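Two structures of endonuclease 2 from Arabidopsis thaliana compared at one contact. The protein cleaves RNA and single-stranded DNA, and less readily double-stranded DNA, into products with 5'-phosphate ends, using three divalent metal ions. Structure 1 is PDB 4CXO (chain A, 1.67 Å), residues I125-H130 and N152-W157; structure 2 is PDB 4CWM (chain B, 2.09 Å), residues I125-H130 and N152-W157. Both blocks share one frame: the second was fitted to the first on N, CA, C and O of the twelve residues, RMSD 0.11 Å. Numbering follows each deposited sequence.

Structure 1 (4CXO); sequences IHQPLH and NLHHIW. With ZN (zinc ion), chain C; TMP (thymidine-5'-phosphate), chain D.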
loop_
_atom_site.group_PDB
_atom_site.type_symbol
_atom_site.label_atom_id
_atom_site.label_comp_id
_atom_site.label_asym_id
_atom_site.label_seq_id
_atom_site.Cartn_x
_atom_site.Cartn_y
_atom_site.Cartn_z
ATOM N N ILE A 125 -2.340 1.472 -2.242
ATOM C CA ILE A 125 -3.470 0.839 -2.933
ATOM C C ILE A 125 -3.692 -0.560 -2.408
ATOM O O ILE A 125 -4.723 -1.148 -2.702
ATOM C CB ILE A 125 -3.303 0.834 -4.473
ATOM C CG1 ILE A 125 -4.654 0.607 -5.157
ATOM C CG2 ILE A 125 -2.278 -0.186 -4.929
ATOM C CD1 ILE A 125 -4.676 0.964 -6.630
ATOM N N HIS A 126 -2.745 -1.095 -1.638
ATOM C CA HIS A 126 -2.927 -2.418 -1.023
ATOM C C HIS A 126 -3.444 -2.375 0.395
ATOM O O HIS A 126 -3.733 -3.431 0.979
ATOM C CB HIS A 126 -1.613 -3.221 -1.075
ATOM C CG HIS A 126 -1.338 -3.801 -2.430
ATOM N ND1 HIS A 126 -0.767 -3.078 -3.453
ATOM C CD2 HIS A 126 -1.611 -5.020 -2.939
ATOM C CE1 HIS A 126 -0.674 -3.838 -4.527
ATOM N NE2 HIS A 126 -1.193 -5.019 -4.243
ATOM N N GLN A 127 -3.556 -1.184 0.973
ATOM C CA GLN A 127 -4.135 -1.077 2.312
ATOM C C GLN A 127 -5.641 -1.130 2.080
ATOM O O GLN A 127 -6.184 -0.280 1.398
ATOM C CB GLN A 127 -3.688 0.231 2.979
ATOM C CG GLN A 127 -3.620 0.192 4.506
ATOM C CD GLN A 127 -4.975 0.292 5.202
ATOM O OE1 GLN A 127 -5.848 -0.534 4.990
ATOM N NE2 GLN A 127 -5.126 1.272 6.085
ATOM N N PRO A 128 -6.332 -2.158 2.616
ATOM C CA PRO A 128 -7.756 -2.291 2.300
ATOM C C PRO A 128 -8.596 -1.041 2.549
ATOM O O PRO A 128 -9.451 -0.711 1.727
ATOM C CB PRO A 128 -8.211 -3.424 3.223
ATOM C CG PRO A 128 -6.994 -4.271 3.364
ATOM C CD PRO A 128 -5.846 -3.302 3.400
ATOM N N LEU A 129 -8.353 -0.328 3.640
ATOM C CA LEU A 129 -9.158 0.836 3.947
ATOM C C LEU A 129 -8.741 2.069 3.155
ATOM O O LEU A 129 -9.366 3.106 3.272
ATOM C CB LEU A 129 -9.171 1.108 5.451
ATOM C CG LEU A 129 -9.989 0.106 6.251
ATOM C CD1 LEU A 129 -9.889 0.384 7.740
ATOM C CD2 LEU A 129 -11.431 0.103 5.790
ATOM N N HIS A 130 -7.714 1.955 2.318
ATOM C CA HIS A 130 -7.435 2.991 1.336
ATOM C C HIS A 130 -8.279 2.852 0.068
ATOM O O HIS A 130 -8.170 3.663 -0.831
ATOM C CB HIS A 130 -5.951 3.003 0.976
ATOM C CG HIS A 130 -5.122 3.766 1.949
ATOM N ND1 HIS A 130 -4.393 4.873 1.588
ATOM C CD2 HIS A 130 -4.955 3.621 3.282
ATOM C CE1 HIS A 130 -3.793 5.369 2.654
ATOM N NE2 HIS A 130 -4.141 4.641 3.700
ATOM N N ASN A 152 -8.757 4.869 15.784
ATOM C CA ASN A 152 -9.749 4.678 14.732
ATOM C C ASN A 152 -9.370 3.487 13.859
ATOM O O ASN A 152 -8.214 3.056 13.838
ATOM C CB ASN A 152 -10.005 5.948 13.917
ATOM C CG ASN A 152 -8.868 6.295 12.977
ATOM O OD1 ASN A 152 -8.529 5.535 12.070
ATOM N ND2 ASN A 152 -8.284 7.462 13.178
ATOM N N LEU A 153 -10.363 2.936 13.165
ATOM C CA LEU A 153 -10.167 1.695 12.418
ATOM C C LEU A 153 -9.150 1.855 11.302
ATOM O O LEU A 153 -8.363 0.962 11.055
ATOM C CB LEU A 153 -11.484 1.190 11.844
ATOM C CG LEU A 153 -11.414 -0.204 11.238
ATOM C CD1 LEU A 153 -10.983 -1.278 12.235
ATOM C CD2 LEU A 153 -12.768 -0.508 10.626
ATOM N N HIS A 154 -9.162 2.992 10.631
ATOM C CA HIS A 154 -8.178 3.221 9.580
ATOM C C HIS A 154 -6.743 3.100 10.113
ATOM O O HIS A 154 -5.897 2.422 9.515
ATOM C CB HIS A 154 -8.398 4.567 8.916
ATOM C CG HIS A 154 -7.491 4.801 7.761
ATOM N ND1 HIS A 154 -7.854 4.535 6.457
ATOM C CD2 HIS A 154 -6.199 5.184 7.725
ATOM C CE1 HIS A 154 -6.831 4.794 5.661
ATOM N NE2 HIS A 154 -5.813 5.178 6.409
ATOM N N HIS A 155 -6.484 3.763 11.231
ATOM C CA HIS A 155 -5.164 3.753 11.873
ATOM C C HIS A 155 -4.757 2.353 12.313
ATOM O O HIS A 155 -3.593 1.987 12.294
ATOM C CB HIS A 155 -5.168 4.692 13.078
ATOM C CG HIS A 155 -3.809 4.977 13.619
ATOM N ND1 HIS A 155 -3.238 4.233 14.627
ATOM C CD2 HIS A 155 -2.897 5.915 13.280
ATOM C CE1 HIS A 155 -2.034 4.702 14.888
ATOM N NE2 HIS A 155 -1.807 5.731 14.093
ATOM N N ILE A 156 -5.735 1.564 12.708
ATOM C CA ILE A 156 -5.483 0.188 13.103
ATOM C C ILE A 156 -4.912 -0.585 11.930
ATOM O O ILE A 156 -3.958 -1.333 12.097
ATOM C CB ILE A 156 -6.758 -0.447 13.685
ATOM C CG1 ILE A 156 -6.948 0.082 15.110
ATOM C CG2 ILE A 156 -6.690 -1.961 13.694
ATOM C CD1 ILE A 156 -8.313 -0.165 15.691
ATOM N N TRP A 157 -5.451 -0.335 10.742
ATOM C CA TRP A 157 -4.964 -0.977 9.523
ATOM C C TRP A 157 -3.661 -0.357 8.997
ATOM O O TRP A 157 -2.773 -1.070 8.516
ATOM C CB TRP A 157 -6.089 -1.024 8.477
ATOM C CG TRP A 157 -7.008 -2.151 8.780
ATOM C CD1 TRP A 157 -8.003 -2.169 9.701
ATOM C CD2 TRP A 157 -6.942 -3.458 8.229
ATOM N NE1 TRP A 157 -8.584 -3.416 9.754
ATOM C CE2 TRP A 157 -7.951 -4.225 8.848
ATOM C CE3 TRP A 157 -6.124 -4.061 7.270
ATOM C CZ2 TRP A 157 -8.174 -5.545 8.530
ATOM C CZ3 TRP A 157 -6.342 -5.382 6.960
ATOM C CH2 TRP A 157 -7.362 -6.111 7.590
HETATM ZN ZN ZN C . -3.800 5.403 5.691
HETATM P P TMP D . -6.779 12.356 6.996
HETATM O O1P TMP D . -6.725 13.298 5.822
HETATM O O2P TMP D . -5.837 12.730 8.117
HETATM O O3P TMP D . -8.173 11.959 7.435
HETATM O "O5'" TMP D . -6.164 10.984 6.438
HETATM C "C5'" TMP D . -5.889 9.940 7.368
HETATM C "C4'" TMP D . -5.620 8.624 6.651
HETATM O "O4'" TMP D . -6.769 8.097 5.988
HETATM C "C3'" TMP D . -4.611 8.746 5.535
HETATM O "O3'" TMP D . -3.957 7.486 5.540
HETATM C "C2'" TMP D . -5.402 8.912 4.245
HETATM C "C1'" TMP D . -6.597 8.015 4.554
HETATM N N1 TMP D . -7.918 8.332 3.980
HETATM C C2 TMP D . -8.653 7.323 3.301
HETATM O O2 TMP D . -8.158 6.181 3.125
HETATM N N3 TMP D . -9.882 7.574 2.814
HETATM C C4 TMP D . -10.440 8.779 2.967
HETATM O O4 TMP D . -11.575 8.981 2.506
HETATM C C5 TMP D . -9.702 9.852 3.688
HETATM C C5M TMP D . -10.270 11.221 3.892
HETATM C C6 TMP D . -8.450 9.554 4.178
#
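With CG anti to the carbonyl carbon in His130 (chi1 -83°) and anti to the backbone N in His154 (chi1 -175°), the two imidazoles reach one zinc ion from the loop after helix 111-124 and from the first turn of helix 153-169. This is one of the three metal sites of the S1/P1 nuclease fold, within the substrate-binding region 120-169. His130 NE2 binds the zinc at 2.2 Å and His154 NE2 at 2.1 Å, the rings oblique; Asp158 is the third protein ligand. Each ND1 is held by a carbonyl oxygen, of His58 and of Gly138. Thymidine-5'-phosphate places O3' 2.1 Å from the zinc, O4' over one face of His154 and O2 over the centre of His130. Away from the zinc, Leu129 CD1 packs 3.7 Å from Trp157 CD1 and 3.9 Å from Leu153 CG. Asn152 caps the helix, OD1 accepting from His155 N at 2.8 Å.

Structure 2 (4CWM); sequences IHQPLH and NLHHIW. With ZN (zinc ion), chain E.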
loop_
_atom_site.group_PDB
_atom_site.type_symbol
_atom_site.label_atom_id
_atom_site.label_comp_id
_atom_site.label_asym_id
_atom_site.label_seq_id
_atom_site.Cartn_x
_atom_site.Cartn_y
_atom_site.Cartn_z
ATOM N N ILE B 125 -2.449 1.494 -2.340
ATOM C CA ILE B 125 -3.547 0.766 -3.012
ATOM C C ILE B 125 -3.773 -0.635 -2.437
ATOM O O ILE B 125 -4.813 -1.277 -2.678
ATOM C CB ILE B 125 -3.380 0.714 -4.559
ATOM C CG1 ILE B 125 -4.743 0.541 -5.231
ATOM C CG2 ILE B 125 -2.421 -0.404 -4.987
ATOM C CD1 ILE B 125 -4.801 0.864 -6.727
ATOM N N HIS B 126 -2.814 -1.110 -1.666
ATOM C CA HIS B 126 -2.915 -2.420 -1.025
ATOM C C HIS B 126 -3.405 -2.375 0.422
ATOM O O HIS B 126 -3.717 -3.415 1.002
ATOM C CB HIS B 126 -1.586 -3.142 -1.127
ATOM C CG HIS B 126 -1.334 -3.713 -2.477
ATOM N ND1 HIS B 126 -0.648 -3.031 -3.455
ATOM C CD2 HIS B 126 -1.728 -4.881 -3.035
ATOM C CE1 HIS B 126 -0.586 -3.774 -4.545
ATOM N NE2 HIS B 126 -1.248 -4.892 -4.321
ATOM N N GLN B 127 -3.481 -1.176 0.994
ATOM C CA GLN B 127 -4.166 -0.980 2.276
ATOM C C GLN B 127 -5.685 -1.104 2.043
ATOM O O GLN B 127 -6.265 -0.318 1.294
ATOM C CB GLN B 127 -3.817 0.391 2.896
ATOM C CG GLN B 127 -3.633 0.383 4.431
ATOM C CD GLN B 127 -4.938 0.350 5.207
ATOM O OE1 GLN B 127 -5.767 -0.539 5.038
ATOM N NE2 GLN B 127 -5.101 1.308 6.099
ATOM N N PRO B 128 -6.328 -2.131 2.644
ATOM C CA PRO B 128 -7.743 -2.317 2.370
ATOM C C PRO B 128 -8.578 -1.047 2.618
ATOM O O PRO B 128 -9.408 -0.681 1.783
ATOM C CB PRO B 128 -8.126 -3.458 3.309
ATOM C CG PRO B 128 -6.866 -4.281 3.397
ATOM C CD PRO B 128 -5.746 -3.271 3.377
ATOM N N LEU B 129 -8.310 -0.350 3.720
ATOM C CA LEU B 129 -9.034 0.861 4.040
ATOM C C LEU B 129 -8.606 2.111 3.272
ATOM O O LEU B 129 -9.184 3.166 3.477
ATOM C CB LEU B 129 -9.032 1.109 5.554
ATOM C CG LEU B 129 -9.807 0.034 6.311
ATOM C CD1 LEU B 129 -9.761 0.274 7.817
ATOM C CD2 LEU B 129 -11.261 -0.023 5.824
ATOM N N HIS B 130 -7.643 1.997 2.359
ATOM C CA HIS B 130 -7.365 3.097 1.399
ATOM C C HIS B 130 -8.211 2.939 0.139
ATOM O O HIS B 130 -8.074 3.742 -0.814
ATOM C CB HIS B 130 -5.893 3.154 1.002
ATOM C CG HIS B 130 -5.073 3.961 1.939
ATOM N ND1 HIS B 130 -4.526 5.162 1.586
ATOM C CD2 HIS B 130 -4.768 3.778 3.247
ATOM C CE1 HIS B 130 -3.916 5.692 2.633
ATOM N NE2 HIS B 130 -4.028 4.863 3.647
ATOM N N ASN B 152 -8.740 4.927 15.641
ATOM C CA ASN B 152 -9.757 4.680 14.620
ATOM C C ASN B 152 -9.412 3.455 13.795
ATOM O O ASN B 152 -8.250 3.035 13.747
ATOM C CB ASN B 152 -10.014 5.903 13.755
ATOM C CG ASN B 152 -8.859 6.237 12.879
ATOM O OD1 ASN B 152 -8.629 5.581 11.867
ATOM N ND2 ASN B 152 -8.112 7.260 13.262
ATOM N N LEU B 153 -10.423 2.885 13.145
ATOM C CA LEU B 153 -10.245 1.652 12.394
ATOM C C LEU B 153 -9.216 1.808 11.288
ATOM O O LEU B 153 -8.492 0.860 10.955
ATOM C CB LEU B 153 -11.570 1.177 11.789
ATOM C CG LEU B 153 -11.579 -0.224 11.188
ATOM C CD1 LEU B 153 -11.015 -1.219 12.191
ATOM C CD2 LEU B 153 -13.007 -0.621 10.766
ATOM N N HIS B 154 -9.152 2.996 10.706
ATOM C CA HIS B 154 -8.240 3.203 9.596
ATOM C C HIS B 154 -6.820 3.066 10.123
ATOM O O HIS B 154 -5.998 2.374 9.522
ATOM C CB HIS B 154 -8.425 4.596 8.979
ATOM C CG HIS B 154 -7.555 4.831 7.802
ATOM N ND1 HIS B 154 -7.938 4.489 6.523
ATOM C CD2 HIS B 154 -6.309 5.333 7.703
ATOM C CE1 HIS B 154 -6.951 4.751 5.689
ATOM N NE2 HIS B 154 -5.948 5.257 6.380
ATOM N N HIS B 155 -6.549 3.772 11.232
ATOM C CA HIS B 155 -5.228 3.793 11.826
ATOM C C HIS B 155 -4.765 2.388 12.256
ATOM O O HIS B 155 -3.592 2.031 12.123
ATOM C CB HIS B 155 -5.186 4.730 13.023
ATOM C CG HIS B 155 -3.800 5.060 13.481
ATOM N ND1 HIS B 155 -3.222 4.482 14.597
ATOM C CD2 HIS B 155 -2.867 5.894 12.963
ATOM C CE1 HIS B 155 -2.002 4.964 14.759
ATOM N NE2 HIS B 155 -1.768 5.834 13.789
ATOM N N ILE B 156 -5.707 1.590 12.753
ATOM C CA ILE B 156 -5.419 0.214 13.138
ATOM C C ILE B 156 -4.855 -0.586 11.963
ATOM O O ILE B 156 -3.956 -1.444 12.147
ATOM C CB ILE B 156 -6.679 -0.454 13.720
ATOM C CG1 ILE B 156 -6.856 0.023 15.169
ATOM C CG2 ILE B 156 -6.589 -1.967 13.644
ATOM C CD1 ILE B 156 -8.239 -0.195 15.747
ATOM N N TRP B 157 -5.394 -0.333 10.763
ATOM C CA TRP B 157 -4.891 -0.997 9.557
ATOM C C TRP B 157 -3.617 -0.357 8.984
ATOM O O TRP B 157 -2.757 -1.068 8.450
ATOM C CB TRP B 157 -5.980 -1.106 8.497
ATOM C CG TRP B 157 -6.893 -2.241 8.831
ATOM C CD1 TRP B 157 -7.863 -2.263 9.796
ATOM C CD2 TRP B 157 -6.843 -3.553 8.280
ATOM N NE1 TRP B 157 -8.455 -3.502 9.828
ATOM C CE2 TRP B 157 -7.838 -4.313 8.917
ATOM C CE3 TRP B 157 -6.054 -4.159 7.299
ATOM C CZ2 TRP B 157 -8.070 -5.638 8.604
ATOM C CZ3 TRP B 157 -6.295 -5.484 6.986
ATOM C CH2 TRP B 157 -7.289 -6.206 7.633
HETATM ZN ZN ZN E . -3.964 5.476 5.713
HETATM O O HOH W 1 -1.972 6.109 5.328
HETATM O O HOH W 2 -4.107 7.445 5.438
#
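Two first torsions aim the metal ligands: CG of His130 lies anti to the carbonyl carbon (chi1 -87°), CG of His154 anti to the backbone N (chi1 -177°). Both NE2 atoms thereby meet on one zinc ion, His130 NE2 at 2.2 Å and His154 NE2 at 2.1 Å, with the rings oblique to each other; Asp158 is the third protein ligand, and these three residues make up one of the enzyme's three divalent-cation sites. The carbonyl oxygens of His58 and Gly138 take the ND1 hydrogen bonds of His130 and His154. Water 1, 2.1 Å from the zinc, and water 2, 2.0 Å from it, are further ligands. Away from the zinc, Leu129 CD1 packs 3.7 Å from Trp157 CD1 and 3.9 Å from Leu153 CG. At the helix start, Asn152 OD1 accepts from His155 N at 2.8 Å, a capping bond.

Comparison
The zinc ion is bound at the same place in both structures, but one of its ligands is of a different kind. In structure 1 the sugar oxygen O3' of thymidine-5'-phosphate lies in the metal shell; in structure 2 water 2 stands at the place of that oxygen, so the coordination position is filled either way. Water 1 is modelled on the zinc in structure 2. The helix cap is kept, His155(A) N to Asn152(A) OD1 and His155(B) N to Asn152(B) OD1 both measuring 2.8 Å. The packing away from the zinc is unchanged: the side chains of Leu129(A), Leu153(A) and Trp157(A) keep their place in Leu129(B), Leu153(B) and Trp157(B), and the comparable CA atoms coincide within the error. What differs is the rest of the nucleotide. Apart from that water, no ligand or ion is modelled at its place in structure 2, and the contacts its base and the remainder of its sugar make with Leu129(A), His130(A) and His154(A) have no counterpart there.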